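Local structure of DMATS type aromatic prenyltransferase (6ZRY) at residues D118-T122 with L149-K154; P206-V210 with T263-G267. The protein probably transfers a dimethylallyl group to the indole ring of tryptophan, as an ABBA-barrel aromatic prenyltransferase of the DMATS type. All coordinates share one frame; numbering follows the deposited sequence. Where two conformers were deposited one is given.

Interaction 1 (D118-T122 with L149-K154); sequences DLFAT and LNPEVK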
loop_
_atom_site.group_PDB
_atom_site.type_symbol
_atom_site.label_atom_id
_atom_site.label_comp_id
_atom_site.label_asym_id
_atom_site.label_seq_id
_atom_site.Cartn_x
_atom_site.Cartn_y
_atom_site.Cartn_z
ATOM N N ASP A 118 -15.156 14.445 -8.542
ATOM C CA ASP A 118 -15.455 15.840 -8.125
ATOM C C ASP A 118 -15.382 15.981 -6.609
ATOM O O ASP A 118 -15.128 17.119 -6.156
ATOM C CB ASP A 118 -16.803 16.344 -8.669
ATOM C CG ASP A 118 -18.034 15.712 -8.061
ATOM O OD1 ASP A 118 -18.261 14.525 -8.314
ATOM O OD2 ASP A 118 -18.768 16.430 -7.351
ATOM N N LEU A 119 -15.608 14.899 -5.839
ATOM C CA LEU A 119 -15.541 14.965 -4.365
ATOM C C LEU A 119 -14.094 15.140 -3.932
ATOM O O LEU A 119 -13.879 15.823 -2.935
ATOM C CB LEU A 119 -16.155 13.702 -3.741
ATOM C CG LEU A 119 -17.621 13.462 -4.053
ATOM C CD1 LEU A 119 -18.074 12.146 -3.450
ATOM C CD2 LEU A 119 -18.492 14.606 -3.543
ATOM N N PHE A 120 -13.135 14.559 -4.661
ATOM C CA PHE A 120 -11.689 14.661 -4.353
ATOM C C PHE A 120 -11.061 15.853 -5.082
ATOM O O PHE A 120 -10.027 16.278 -4.645
ATOM C CB PHE A 120 -10.956 13.346 -4.670
ATOM C CG PHE A 120 -11.414 12.173 -3.823
ATOM C CD1 PHE A 120 -12.576 11.481 -4.142
ATOM C CD2 PHE A 120 -10.670 11.745 -2.727
ATOM C CE1 PHE A 120 -12.997 10.400 -3.386
ATOM C CE2 PHE A 120 -11.098 10.666 -1.958
ATOM C CZ PHE A 120 -12.257 9.990 -2.289
ATOM N N ALA A 121 -11.669 16.354 -6.154
ATOM C CA ALA A 121 -11.034 17.354 -7.041
ATOM C C ALA A 121 -10.871 18.659 -6.275
ATOM O O ALA A 121 -11.840 19.117 -5.643
ATOM C CB ALA A 121 -11.835 17.552 -8.311
ATOM N N THR A 122 -9.677 19.232 -6.331
ATOM C CA THR A 122 -9.332 20.505 -5.666
ATOM C C THR A 122 -8.063 21.042 -6.300
ATOM O O THR A 122 -7.175 20.228 -6.662
ATOM C CB THR A 122 -9.194 20.345 -4.149
ATOM O OG1 THR A 122 -8.838 21.622 -3.611
ATOM C CG2 THR A 122 -8.167 19.306 -3.745
ATOM N N LEU A 149 -6.691 7.063 -3.416
ATOM C CA LEU A 149 -7.023 8.497 -3.272
ATOM C C LEU A 149 -6.781 8.900 -1.833
ATOM O O LEU A 149 -7.012 8.048 -0.929
ATOM C CB LEU A 149 -8.471 8.740 -3.678
ATOM C CG LEU A 149 -8.844 8.339 -5.108
ATOM C CD1 LEU A 149 -10.318 8.597 -5.363
ATOM C CD2 LEU A 149 -8.019 9.090 -6.132
ATOM N N ASN A 150 -6.350 10.134 -1.623
ATOM C CA ASN A 150 -6.094 10.711 -0.273
ATOM C C ASN A 150 -7.410 11.270 0.255
ATOM O O ASN A 150 -7.898 12.257 -0.276
ATOM C CB ASN A 150 -5.017 11.802 -0.299
ATOM C CG ASN A 150 -4.708 12.352 1.079
ATOM O OD1 ASN A 150 -5.210 11.846 2.088
ATOM N ND2 ASN A 150 -3.853 13.364 1.137
ATOM N N PRO A 151 -8.031 10.657 1.297
ATOM C CA PRO A 151 -9.261 11.178 1.886
ATOM C C PRO A 151 -9.057 12.563 2.498
ATOM O O PRO A 151 -10.034 13.270 2.700
ATOM C CB PRO A 151 -9.583 10.172 2.997
ATOM C CG PRO A 151 -8.877 8.920 2.555
ATOM C CD PRO A 151 -7.582 9.444 1.989
ATOM N N GLU A 152 -7.824 12.906 2.810
ATOM C CA GLU A 152 -7.487 14.178 3.506
ATOM C C GLU A 152 -7.069 15.265 2.500
ATOM O O GLU A 152 -6.487 16.286 2.931
ATOM C CB GLU A 152 -6.393 13.915 4.534
ATOM C CG GLU A 152 -6.840 12.975 5.644
ATOM C CD GLU A 152 -5.737 12.655 6.660
ATOM O OE1 GLU A 152 -6.065 12.226 7.748
ATOM O OE2 GLU A 152 -4.562 12.865 6.343
ATOM N N VAL A 153 -7.346 15.074 1.221
ATOM C CA VAL A 153 -6.853 15.979 0.143
ATOM C C VAL A 153 -7.490 17.376 0.285
ATOM O O VAL A 153 -6.865 18.335 -0.153
ATOM C CB VAL A 153 -7.110 15.387 -1.241
ATOM C CG1 VAL A 153 -8.585 15.435 -1.609
ATOM C CG2 VAL A 153 -6.248 16.060 -2.305
ATOM N N LYS A 154 -8.689 17.476 0.852
ATOM C CA LYS A 154 -9.347 18.786 1.126
ATOM C C LYS A 154 -9.180 19.140 2.609
ATOM O O LYS A 154 -9.939 19.980 3.108
ATOM C CB LYS A 154 -10.814 18.728 0.700
ATOM C CG LYS A 154 -11.021 18.524 -0.786
ATOM C CD LYS A 154 -12.443 18.718 -1.200
ATOM C CE LYS A 154 -12.606 18.864 -2.698
ATOM N NZ LYS A 154 -14.036 19.005 -3.086
#

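Interaction 2 (P206-V210 with T263-G267); sequences PQARV and TFTEG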
loop_
_atom_site.group_PDB
_atom_site.type_symbol
_atom_site.label_atom_id
_atom_site.label_comp_id
_atom_site.label_asym_id
_atom_site.label_seq_id
_atom_site.Cartn_x
_atom_site.Cartn_y
_atom_site.Cartn_z
ATOM N N PRO A 206 -18.219 -6.052 -11.231
ATOM C CA PRO A 206 -19.653 -6.335 -11.203
ATOM C C PRO A 206 -20.396 -5.571 -10.095
ATOM O O PRO A 206 -21.537 -5.288 -10.269
ATOM C CB PRO A 206 -19.732 -7.855 -10.949
ATOM C CG PRO A 206 -18.372 -8.213 -10.343
ATOM C CD PRO A 206 -17.401 -7.256 -10.998
ATOM N N GLN A 207 -19.721 -5.254 -8.986
ATOM C CA GLN A 207 -20.329 -4.493 -7.868
ATOM C C GLN A 207 -19.318 -3.473 -7.325
ATOM O O GLN A 207 -18.091 -3.639 -7.539
ATOM C CB GLN A 207 -20.863 -5.462 -6.809
ATOM C CG GLN A 207 -19.873 -6.518 -6.371
ATOM C CD GLN A 207 -20.473 -7.501 -5.398
ATOM O OE1 GLN A 207 -21.642 -7.387 -4.999
ATOM N NE2 GLN A 207 -19.668 -8.482 -5.004
ATOM N N ALA A 208 -19.816 -2.417 -6.708
ATOM C CA ALA A 208 -18.988 -1.376 -6.081
ATOM C C ALA A 208 -18.190 -2.032 -4.946
ATOM O O ALA A 208 -18.762 -2.881 -4.193
ATOM C CB ALA A 208 -19.864 -0.242 -5.595
ATOM N N ARG A 209 -16.937 -1.659 -4.822
ATOM C CA ARG A 209 -16.025 -2.193 -3.784
ATOM C C ARG A 209 -14.975 -1.127 -3.489
ATOM O O ARG A 209 -14.459 -0.519 -4.453
ATOM C CB ARG A 209 -15.443 -3.503 -4.295
ATOM C CG ARG A 209 -14.304 -4.067 -3.465
ATOM C CD ARG A 209 -13.846 -5.375 -4.093
ATOM N NE ARG A 209 -14.568 -6.457 -3.449
ATOM C CZ ARG A 209 -14.011 -7.419 -2.721
ATOM N NH1 ARG A 209 -14.776 -8.343 -2.161
ATOM N NH2 ARG A 209 -12.695 -7.470 -2.572
ATOM N N VAL A 210 -14.749 -0.841 -2.224
ATOM C CA VAL A 210 -13.752 0.161 -1.760
ATOM C C VAL A 210 -12.937 -0.461 -0.631
ATOM O O VAL A 210 -13.515 -1.171 0.232
ATOM C CB VAL A 210 -14.428 1.449 -1.291
ATOM C CG1 VAL A 210 -13.436 2.417 -0.651
ATOM C CG2 VAL A 210 -15.219 2.120 -2.411
ATOM N N THR A 263 -12.562 -3.665 3.779
ATOM C CA THR A 263 -13.147 -3.889 2.456
ATOM C C THR A 263 -14.658 -3.736 2.560
ATOM O O THR A 263 -15.272 -4.521 3.286
ATOM C CB THR A 263 -12.737 -5.242 1.884
ATOM O OG1 THR A 263 -11.318 -5.261 1.823
ATOM C CG2 THR A 263 -13.271 -5.456 0.495
ATOM N N PHE A 264 -15.197 -2.739 1.865
ATOM C CA PHE A 264 -16.640 -2.407 1.783
ATOM C C PHE A 264 -17.176 -2.950 0.473
ATOM O O PHE A 264 -16.574 -2.686 -0.607
ATOM C CB PHE A 264 -16.881 -0.901 1.861
ATOM C CG PHE A 264 -16.309 -0.232 3.078
ATOM C CD1 PHE A 264 -16.403 -0.826 4.331
ATOM C CD2 PHE A 264 -15.681 1.000 2.986
ATOM C CE1 PHE A 264 -15.903 -0.191 5.464
ATOM C CE2 PHE A 264 -15.173 1.620 4.121
ATOM C CZ PHE A 264 -15.277 1.018 5.351
ATOM N N THR A 265 -18.271 -3.675 0.549
ATOM C CA THR A 265 -18.909 -4.294 -0.623
ATOM C C THR A 265 -20.416 -4.003 -0.610
ATOM O O THR A 265 -20.979 -3.757 0.489
ATOM C CB THR A 265 -18.552 -5.783 -0.661
ATOM O OG1 THR A 265 -18.922 -6.213 -1.966
ATOM C CG2 THR A 265 -19.226 -6.587 0.435
ATOM N N GLU A 266 -21.024 -4.027 -1.800
ATOM C CA GLU A 266 -22.473 -3.792 -2.012
ATOM C C GLU A 266 -23.315 -4.790 -1.217
ATOM O O GLU A 266 -22.986 -5.991 -1.215
ATOM C CB GLU A 266 -22.822 -3.977 -3.472
ATOM C CG GLU A 266 -22.481 -2.799 -4.328
ATOM C CD GLU A 266 -23.129 -2.896 -5.697
ATOM O OE1 GLU A 266 -22.458 -2.599 -6.670
ATOM O OE2 GLU A 266 -24.313 -3.305 -5.764
ATOM N N GLY A 267 -24.361 -4.294 -0.573
ATOM C CA GLY A 267 -25.384 -5.117 0.080
ATOM C C GLY A 267 -24.971 -5.628 1.453
ATOM O O GLY A 267 -25.795 -6.311 2.070
HETATM O O HOH W 1 -17.283 -7.432 -3.897
#

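Interaction 1 (D118-T122 with L149-K154)
Phe120 lays one face of its ring over Leu149, on the outer side of the ABBA barrel where the short helix 117-120 meets the turn that follows strand 141-149. Leu149 CD1 stands 3.7 Å from the centroid of the Phe120 ring and only 8° off its normal, a CH-pi contact in which the two side chains cross at about a right angle. The carbonyl oxygen of Asn150 lies at the ring edge, near its plane, 3.7 Å from Phe120 CD2. With CG anti to its own carbonyl carbon (chi1 -64°), Phe120 swings its ring toward Leu149, and Leu162 of helix 159-170 and the ring of Phe198 help enclose it. Were Phe120 replaced by an alanine, Leu149 CD1 would probably lose the aromatic face it rests on, and a gap would open between the helix and the turn.

The turn is a type I beta turn from Asn150 to Val153, braced by an Asx turn in which Asn150 OD1 accepts from Glu152 N. Val153, branched at CB, presents both methyls to 118-122, CG1 toward the Phe120 carbonyl and CG2 to 4.0 Å from Thr122 CG2.

Toward the more exposed side the packing gives way to a long lysine. Lys154 runs extended past Thr122, its methylenes alongside the backbone, and its ammonium approaches the backbone carbonyls of Leu119 and its neighbours, whose partial negative charge would tend to attract it. The grip is slight: Lys154 NZ makes one weak hydrogen bond, 3.2 Å long, to Leu119 O.

Interaction 2 (P206-V210 with T263-G267)
Arg209 turns one face of its guanidinium to the methyl of Thr263, with Thr263 CG2 3.7 Å from Arg209 NH2 and offset toward the rim of the group. A bend at chi3 (-93°) follows an otherwise extended start and brings the planar head over that methyl. On the same face of the sheet Thr265 is the non-hydrogen-bonded partner of Arg209. Arg209 NE donates to a water 2.9 Å away, and in one of its two conformers Thr265 OG1 lies 2.8 Å from the same water. A long polar arginine and two threonines suit this more accessible face.

Val210 and Phe264 form the next, hydrogen-bonded pair, linked by Val210 N to Phe264 O at 3.1 Å and by the straighter Phe264 N to Val210 O at 2.8 Å. Their apolar side chains turn to the other face, where Leu167 of helix 159-170 touches both and helix 174-182 packs on Phe264.

Past the last pair, the Glu266 side chain takes over much of the link. Extended beyond CG, Glu266 accepts from Ala208 N at OE1, 2.6 Å away, on the anti side of the carboxylate; the small Ala208 lets it lie close. The backbone bond from Glu266 N to Ala208 O is weak. Here neighbouring antiparallel strands of the ABBA barrel meet near their ends, with polar residues on one face and helix-covered apolar residues on the other.

Overall arrangement
Interactions 1 and 2 occupy separate places on one barrel, their centres 20 Å apart and their nearest atoms about 8 Å apart, without touching. Helix 159-170 is common ground: Leu119, Phe120 and Pro151 of interaction 1 rest on it, as do Val210 and Phe264 of interaction 2. Strand 193-201 lies between strands 141-149 and 209-220, so the sheet itself also connects the two. Neither interaction supplies a residue of the tryptophan pocket; the side chain of Asn150 is about 11 Å from the bound tryptophan and that of Thr263 about 14 Å. The side chain of Thr265 in interaction 2 lies about 9 Å from that of Asp269, which binds calcium in a structure of this protein, although none is bound to this chain here.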